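Local coordinates for endoglucanase (Clostridium thermocellum, PDB 2YIK), which probably hydrolyses internal beta-1,4-glucosidic bonds of cellulose, as a family 9 glycoside hydrolase of the cellulose-degrading machinery, at residues 50-55 with 62-67; 54-59 with 70-75. All coordinates share one frame; numbering follows the deposited sequence.

Overall arrangement
The chain runs from helix 49-54 into a loop, through the short helix 60-63, and on into a second loop that leads to strand 79-80. Interaction 1 brings residues 62-67 back against the end of helix 49-54 and closes a short loop around residues 56-61. Interaction 2 joins residues 54-59 to 70-75 through a zinc ion and closes a second, longer loop. The two closures cross: the second starts inside the first and ends beyond it. They share N54 and M55, and their centres are about 10 Å apart. D52, M55, N63 and L65 also touch helix 151-167, and H115 supplies the fourth zinc ligand.

Interaction 1. Residues 50-55 with 62-67; sequences FYDANM and ENSLLS
D52, near the end of helix 49-54, meets S64, L65 and L66. The chain leaving helix 60-63 forms an ST turn, and D52 binds to that turn. In the turn the hydroxyl of S64 accepts a bond from the backbone N of L66, two residues on.

The side chain of D52 can be followed outward. D52 CB packs on two groups, with S64 OG 3.5 Å away and L66 CD1 3.9 Å away. CG is anti to the carbonyl carbon, beside the backbone N (chi1 -63°), and D52 and L65 cross obliquely. At the tip, D52 OD2 accepts the backbone N-H of L65, with an N to OD2 distance of 2.8 Å. The N-H...O angle is 159°, and OD2 uses its anti lone pair, away from OD1. The same oxygen also lies against CB and CG of L65. H153 of helix 151-167 touches both D52 and L65 from outside.

S64 OG makes two hydrogen bonds, one within its own segment and one across to D52. In the second, S64 OG donates to the backbone O of D52 at 3.1 Å. It sits above the carbonyl plane of D52, with a C=O...OG angle of 110°. D52 therefore meets this turn with both its carboxylate and its backbone carbonyl.

Apolar groups lie around these polar bonds. L66 places CD1 3.5 Å from A53 N and against A53 CB, while F49 touches L65 and L66. M55 reaches in from the loop after the helix, its chain extended beyond CG. It crosses N63 at about a right angle. The amide end of N63 is bound elsewhere, ND2 to G59 O. M55 SD rests on the peptide between N63 and S64, 3.5 Å from S64 N, and M55 CE lies 3.7 Å from N63 O.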
ATOM      1  N   PHE A  50      12.223  -4.688   0.856  1.00 26.25           N
ATOM      2  CA  PHE A  50      11.280  -5.742   0.511  1.00 26.08           C
ATOM      3  C   PHE A  50      10.694  -5.410  -0.848  1.00 25.18           C
ATOM      4  O   PHE A  50      10.406  -6.296  -1.645  1.00 25.17           O
ATOM      5  CB  PHE A  50      10.125  -5.843   1.509  1.00 25.70           C
ATOM      6  CG  PHE A  50       9.081  -6.845   1.088  1.00 25.84           C
ATOM      7  CD1 PHE A  50       9.327  -8.208   1.188  1.00 25.40           C
ATOM      8  CD2 PHE A  50       7.861  -6.423   0.558  1.00 25.79           C
ATOM      9  CE1 PHE A  50       8.398  -9.135   0.725  1.00 26.71           C
ATOM     10  CE2 PHE A  50       6.929  -7.338   0.093  1.00 25.66           C
ATOM     11  CZ  PHE A  50       7.188  -8.697   0.193  1.00 26.35           C
ATOM     12  N   TYR A  51      10.521  -4.124  -1.115  1.00 25.40           N
ATOM     13  CA  TYR A  51       9.955  -3.720  -2.385  1.00 25.44           C
ATOM     14  C   TYR A  51      10.911  -4.038  -3.527  1.00 25.77           C
ATOM     15  O   TYR A  51      10.475  -4.461  -4.597  1.00 25.09           O
ATOM     16  CB  TYR A  51       9.568  -2.243  -2.324  1.00 24.53           C
ATOM     17  CG  TYR A  51       8.410  -2.048  -1.371  1.00 25.20           C
ATOM     18  CD1 TYR A  51       7.139  -2.539  -1.683  1.00 24.84           C
ATOM     19  CD2 TYR A  51       8.602  -1.468  -0.115  1.00 24.38           C
ATOM     20  CE1 TYR A  51       6.088  -2.465  -0.764  1.00 26.11           C
ATOM     21  CE2 TYR A  51       7.563  -1.391   0.812  1.00 25.64           C
ATOM     22  CZ  TYR A  51       6.309  -1.896   0.484  1.00 24.85           C
ATOM     23  OH  TYR A  51       5.293  -1.868   1.413  1.00 22.56           O
ATOM     24  N   ASP A  52      12.210  -3.873  -3.295  1.00 26.04           N
ATOM     25  CA  ASP A  52      13.183  -4.195  -4.332  1.00 26.80           C
ATOM     26  C   ASP A  52      13.091  -5.681  -4.664  1.00 27.26           C
ATOM     27  O   ASP A  52      13.274  -6.081  -5.815  1.00 27.59           O
ATOM     28  CB  ASP A  52      14.608  -3.880  -3.873  1.00 27.80           C
ATOM     29  CG  ASP A  52      14.821  -2.409  -3.600  1.00 29.69           C
ATOM     30  OD1 ASP A  52      14.060  -1.847  -2.783  1.00 29.97           O
ATOM     31  OD2 ASP A  52      15.749  -1.818  -4.198  1.00 29.25           O
ATOM     32  N   ALA A  53      12.800  -6.496  -3.651  1.00 27.60           N
ATOM     33  CA  ALA A  53      12.703  -7.938  -3.839  1.00 26.57           C
ATOM     34  C   ALA A  53      11.466  -8.357  -4.615  1.00 27.36           C
ATOM     35  O   ALA A  53      11.418  -9.466  -5.147  1.00 28.37           O
ATOM     36  CB  ALA A  53      12.733  -8.645  -2.487  1.00 25.40           C
ATOM     37  N   ASN A  54      10.467  -7.480  -4.679  1.00 26.38           N
ATOM     38  CA  ASN A  54       9.233  -7.791  -5.396  1.00 27.23           C
ATOM     39  C   ASN A  54       9.032  -7.036  -6.707  1.00 27.39           C
ATOM     40  O   ASN A  54       7.977  -7.157  -7.327  1.00 27.41           O
ATOM     41  CB  ASN A  54       7.999  -7.558  -4.507  1.00 27.12           C
ATOM     42  CG  ASN A  54       7.728  -8.714  -3.549  1.00 27.12           C
ATOM     43  OD1 ASN A  54       6.579  -8.981  -3.184  1.00 29.21           O
ATOM     44  ND2 ASN A  54       8.785  -9.390  -3.127  1.00 24.78           N
ATOM     45  N   MET A  55      10.018  -6.250  -7.129  1.00 28.11           N
ATOM     46  CA  MET A  55       9.884  -5.528  -8.393  1.00 28.71           C
ATOM     47  C   MET A  55       9.669  -6.523  -9.537  1.00 28.44           C
ATOM     48  O   MET A  55      10.279  -7.587  -9.582  1.00 27.91           O
ATOM     49  CB  MET A  55      11.113  -4.661  -8.651  1.00 30.15           C
ATOM     50  CG  MET A  55      11.164  -3.462  -7.720  1.00 30.13           C
ATOM     51  SD  MET A  55      12.573  -2.382  -7.999  1.00 32.17           S
ATOM     52  CE  MET A  55      12.040  -0.920  -7.093  1.00 28.89           C
ATOM     53  N   GLU A  62      17.248  -2.369 -13.447  1.00 35.99           N
ATOM     54  CA  GLU A  62      17.493  -0.930 -13.469  1.00 36.50           C
ATOM     55  C   GLU A  62      16.997  -0.242 -12.193  1.00 35.99           C
ATOM     56  O   GLU A  62      17.527   0.800 -11.788  1.00 36.13           O
ATOM     57  CB  GLU A  62      16.799  -0.288 -14.676  1.00 38.35           C
ATOM     58  CG  GLU A  62      17.239  -0.824 -16.050  1.00 43.44           C
ATOM     59  CD  GLU A  62      16.520  -2.119 -16.451  1.00 45.83           C
ATOM     60  OE1 GLU A  62      15.804  -2.699 -15.607  1.00 44.78           O
ATOM     61  OE2 GLU A  62      16.666  -2.562 -17.615  1.00 48.63           O
ATOM     62  N   ASN A  63      15.994  -0.829 -11.547  1.00 34.18           N
ATOM     63  CA  ASN A  63      15.417  -0.221 -10.352  1.00 33.19           C
ATOM     64  C   ASN A  63      15.642  -0.896  -8.997  1.00 32.75           C
ATOM     65  O   ASN A  63      15.591  -0.231  -7.960  1.00 32.82           O
ATOM     66  CB  ASN A  63      13.921  -0.024 -10.583  1.00 32.76           C
ATOM     67  CG  ASN A  63      13.637   1.013 -11.652  1.00 33.92           C
ATOM     68  OD1 ASN A  63      13.593   2.214 -11.375  1.00 33.21           O
ATOM     69  ND2 ASN A  63      13.464   0.556 -12.887  1.00 30.55           N
ATOM     70  N   SER A  64      15.877  -2.203  -8.994  1.00 32.30           N
ATOM     71  CA  SER A  64      16.097  -2.931  -7.743  1.00 31.94           C
ATOM     72  C   SER A  64      17.559  -2.900  -7.278  1.00 33.09           C
ATOM     73  O   SER A  64      18.482  -3.020  -8.090  1.00 34.22           O
ATOM     74  CB  SER A  64      15.631  -4.379  -7.903  1.00 31.85           C
ATOM     75  OG  SER A  64      16.030  -5.167  -6.801  1.00 32.60           O
ATOM     76  N   LEU A  65      17.768  -2.731  -5.973  1.00 32.03           N
ATOM     77  CA  LEU A  65      19.114  -2.690  -5.412  1.00 32.45           C
ATOM     78  C   LEU A  65      19.612  -4.075  -5.043  1.00 33.93           C
ATOM     79  O   LEU A  65      20.735  -4.222  -4.563  1.00 35.05           O
ATOM     80  CB  LEU A  65      19.154  -1.808  -4.165  1.00 30.84           C
ATOM     81  CG  LEU A  65      18.941  -0.305  -4.332  1.00 32.15           C
ATOM     82  CD1 LEU A  65      18.640   0.304  -2.981  1.00 31.40           C
ATOM     83  CD2 LEU A  65      20.176   0.340  -4.950  1.00 32.23           C
ATOM     84  N   LEU A  66      18.781  -5.092  -5.254  1.00 34.33           N
ATOM     85  CA  LEU A  66      19.172  -6.461  -4.922  1.00 35.51           C
ATOM     86  C   LEU A  66      19.735  -7.171  -6.151  1.00 36.79           C
ATOM     87  O   LEU A  66      19.027  -7.373  -7.144  1.00 36.68           O
ATOM     88  CB  LEU A  66      17.971  -7.223  -4.357  1.00 35.01           C
ATOM     89  CG  LEU A  66      17.381  -6.602  -3.085  1.00 34.43           C
ATOM     90  CD1 LEU A  66      16.077  -7.300  -2.734  1.00 34.70           C
ATOM     91  CD2 LEU A  66      18.394  -6.703  -1.937  1.00 34.51           C
ATOM     92  N   SER A  67      21.013  -7.537  -6.080  1.00 36.72           N
ATOM     93  CA  SER A  67      21.686  -8.194  -7.191  1.00 37.71           C
ATOM     94  C   SER A  67      21.047  -9.513  -7.597  1.00 36.65           C
ATOM     95  O   SER A  67      21.181  -9.937  -8.747  1.00 37.58           O
ATOM     96  CB  SER A  67      23.164  -8.417  -6.850  1.00 39.03           C
ATOM     97  OG  SER A  67      23.303  -9.202  -5.673  1.00 40.99           O
TER

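Interaction 2. Residues 54-59 with 70-75; sequences NMCGTG and GDCHVY. With ZN (zinc ion), chain E.
C72 SG is gripped by the zinc ion at 2.3 Å and, weakly, by the backbone N-H of G57. This is a Cys2His2 zinc site in the family 9 domain. Two loops supply three of the four ligands, and H115, from elsewhere in the chain, completes the site. C56 SG binds the metal at 2.4 Å and H73 ND1 at 2.1 Å. C56 reaches the zinc with SG anti to its backbone N (chi1 -179°). The weak bond from the G57 N-H may offset a little of the thiolate charge on C72 SG.

H73 is fixed from behind as well. Its NE2 is hydrogen-bonded to D200, a second-shell residue which helps fix the ring's rotation and may make ND1 a better donor to zinc.

The backbones also meet beside the metal. C72 N donates to G57 O at 3.0 Å, and CA of D71 approaches the same oxygen at 3.2 Å. The carboxylate of D71 lies beside the T58 carbonyl, and its OD1 accepts from the backbone N of D61. At the outer edge the methyl groups T58 CG2 and V74 CG1 touch at 3.8 Å.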
ATOM      1  N   ASN A  54      10.467  -7.480  -4.679  1.00 26.38           N
ATOM      2  CA  ASN A  54       9.233  -7.791  -5.396  1.00 27.23           C
ATOM      3  C   ASN A  54       9.032  -7.036  -6.707  1.00 27.39           C
ATOM      4  O   ASN A  54       7.977  -7.157  -7.327  1.00 27.41           O
ATOM      5  CB  ASN A  54       7.999  -7.558  -4.507  1.00 27.12           C
ATOM      6  CG  ASN A  54       7.728  -8.714  -3.549  1.00 27.12           C
ATOM      7  OD1 ASN A  54       6.579  -8.981  -3.184  1.00 29.21           O
ATOM      8  ND2 ASN A  54       8.785  -9.390  -3.127  1.00 24.78           N
ATOM      9  N   MET A  55      10.018  -6.250  -7.129  1.00 28.11           N
ATOM     10  CA  MET A  55       9.884  -5.528  -8.393  1.00 28.71           C
ATOM     11  C   MET A  55       9.669  -6.523  -9.537  1.00 28.44           C
ATOM     12  O   MET A  55      10.279  -7.587  -9.582  1.00 27.91           O
ATOM     13  CB  MET A  55      11.113  -4.661  -8.651  1.00 30.15           C
ATOM     14  CG  MET A  55      11.164  -3.462  -7.720  1.00 30.13           C
ATOM     15  SD  MET A  55      12.573  -2.382  -7.999  1.00 32.17           S
ATOM     16  CE  MET A  55      12.040  -0.920  -7.093  1.00 28.89           C
ATOM     17  N   CYS A  56       8.795  -6.153 -10.462  1.00 27.69           N
ATOM     18  CA  CYS A  56       8.426  -7.014 -11.571  1.00 27.87           C
ATOM     19  C   CYS A  56       8.576  -6.318 -12.926  1.00 27.91           C
ATOM     20  O   CYS A  56       8.561  -5.090 -13.008  1.00 28.09           O
ATOM     21  CB  CYS A  56       6.970  -7.450 -11.343  1.00 27.57           C
ATOM     22  SG  CYS A  56       6.210  -8.547 -12.544  1.00 28.44           S
ATOM     23  N   GLY A  57       8.745  -7.106 -13.985  1.00 28.14           N
ATOM     24  CA  GLY A  57       8.852  -6.534 -15.318  1.00 29.01           C
ATOM     25  C   GLY A  57      10.219  -6.334 -15.941  1.00 30.40           C
ATOM     26  O   GLY A  57      11.208  -6.942 -15.536  1.00 30.06           O
ATOM     27  N   THR A  58      10.257  -5.450 -16.934  1.00 31.27           N
ATOM     28  CA  THR A  58      11.470  -5.134 -17.678  1.00 32.72           C
ATOM     29  C   THR A  58      12.358  -4.088 -17.013  1.00 32.88           C
ATOM     30  O   THR A  58      13.443  -3.787 -17.504  1.00 33.29           O
ATOM     31  CB  THR A  58      11.118  -4.638 -19.097  1.00 33.37           C
ATOM     32  OG1 THR A  58      10.284  -3.474 -19.012  1.00 33.49           O
ATOM     33  CG2 THR A  58      10.378  -5.720 -19.864  1.00 33.62           C
ATOM     34  N   GLY A  59      11.909  -3.531 -15.897  1.00 32.54           N
ATOM     35  CA  GLY A  59      12.719  -2.526 -15.239  1.00 31.03           C
ATOM     36  C   GLY A  59      13.358  -2.939 -13.928  1.00 30.97           C
ATOM     37  O   GLY A  59      13.852  -2.082 -13.198  1.00 29.11           O
ATOM     38  N   GLY A  70      16.372  -9.911 -11.116  1.00 34.59           N
ATOM     39  CA  GLY A  70      16.543  -9.437 -12.483  1.00 33.56           C
ATOM     40  C   GLY A  70      15.170  -9.301 -13.122  1.00 34.14           C
ATOM     41  O   GLY A  70      14.162  -9.615 -12.484  1.00 33.37           O
ATOM     42  N   ASP A  71      15.114  -8.847 -14.372  1.00 33.65           N
ATOM     43  CA  ASP A  71      13.840  -8.690 -15.073  1.00 33.05           C
ATOM     44  C   ASP A  71      13.044  -9.986 -15.031  1.00 32.19           C
ATOM     45  O   ASP A  71      13.608 -11.070 -15.156  1.00 31.91           O
ATOM     46  CB  ASP A  71      14.069  -8.292 -16.537  1.00 33.41           C
ATOM     47  CG  ASP A  71      14.678  -6.917 -16.680  1.00 33.94           C
ATOM     48  OD1 ASP A  71      14.728  -6.183 -15.678  1.00 33.88           O
ATOM     49  OD2 ASP A  71      15.102  -6.557 -17.801  1.00 37.28           O
ATOM     50  N   CYS A  72      11.731  -9.871 -14.866  1.00 30.63           N
ATOM     51  CA  CYS A  72      10.878 -11.052 -14.801  1.00 29.79           C
ATOM     52  C   CYS A  72       9.533 -10.817 -15.471  1.00 29.51           C
ATOM     53  O   CYS A  72       9.104  -9.674 -15.628  1.00 29.85           O
ATOM     54  CB  CYS A  72      10.644 -11.450 -13.344  1.00 29.44           C
ATOM     55  SG  CYS A  72       9.980 -10.095 -12.349  1.00 29.45           S
ATOM     56  N   HIS A  73       8.869 -11.913 -15.832  1.00 28.61           N
ATOM     57  CA  HIS A  73       7.569 -11.870 -16.493  1.00 30.26           C
ATOM     58  C   HIS A  73       7.573 -10.772 -17.547  1.00 30.92           C
ATOM     59  O   HIS A  73       6.602 -10.024 -17.691  1.00 30.20           O
ATOM     60  CB  HIS A  73       6.461 -11.626 -15.465  1.00 27.67           C
ATOM     61  CG  HIS A  73       6.539 -12.541 -14.283  1.00 28.32           C
ATOM     62  ND1 HIS A  73       7.034 -12.144 -13.061  1.00 26.08           N
ATOM     63  CD2 HIS A  73       6.257 -13.862 -14.162  1.00 28.03           C
ATOM     64  CE1 HIS A  73       7.059 -13.177 -12.238  1.00 27.12           C
ATOM     65  NE2 HIS A  73       6.594 -14.232 -12.883  1.00 27.51           N
ATOM     66  N   VAL A  74       8.674 -10.684 -18.291  1.00 30.37           N
ATOM     67  CA  VAL A  74       8.784  -9.659 -19.315  1.00 31.50           C
ATOM     68  C   VAL A  74       7.735  -9.825 -20.413  1.00 31.10           C
ATOM     69  O   VAL A  74       7.475  -8.888 -21.163  1.00 32.02           O
ATOM     70  CB  VAL A  74      10.214  -9.607 -19.922  1.00 31.96           C
ATOM     71  CG1 VAL A  74      11.230  -9.316 -18.816  1.00 29.70           C
ATOM     72  CG2 VAL A  74      10.546 -10.917 -20.632  1.00 33.33           C
ATOM     73  N   TYR A  75       7.112 -10.996 -20.511  1.00 30.78           N
ATOM     74  CA  TYR A  75       6.080 -11.165 -21.527  1.00 30.34           C
ATOM     75  C   TYR A  75       4.835 -10.345 -21.176  1.00 30.13           C
ATOM     76  O   TYR A  75       3.933 -10.196 -22.004  1.00 30.09           O
ATOM     77  CB  TYR A  75       5.714 -12.646 -21.741  1.00 30.70           C
ATOM     78  CG  TYR A  75       5.511 -13.479 -20.496  1.00 30.99           C
ATOM     79  CD1 TYR A  75       6.603 -13.953 -19.766  1.00 31.29           C
ATOM     80  CD2 TYR A  75       4.228 -13.847 -20.078  1.00 30.64           C
ATOM     81  CE1 TYR A  75       6.424 -14.785 -18.654  1.00 30.36           C
ATOM     82  CE2 TYR A  75       4.036 -14.674 -18.970  1.00 30.66           C
ATOM     83  CZ  TYR A  75       5.139 -15.143 -18.266  1.00 30.56           C
ATOM     84  OH  TYR A  75       4.961 -15.990 -17.193  1.00 30.28           O
TER
HETATM   85 ZN    ZN E1533       7.692 -10.423 -12.132  1.00 31.23          ZN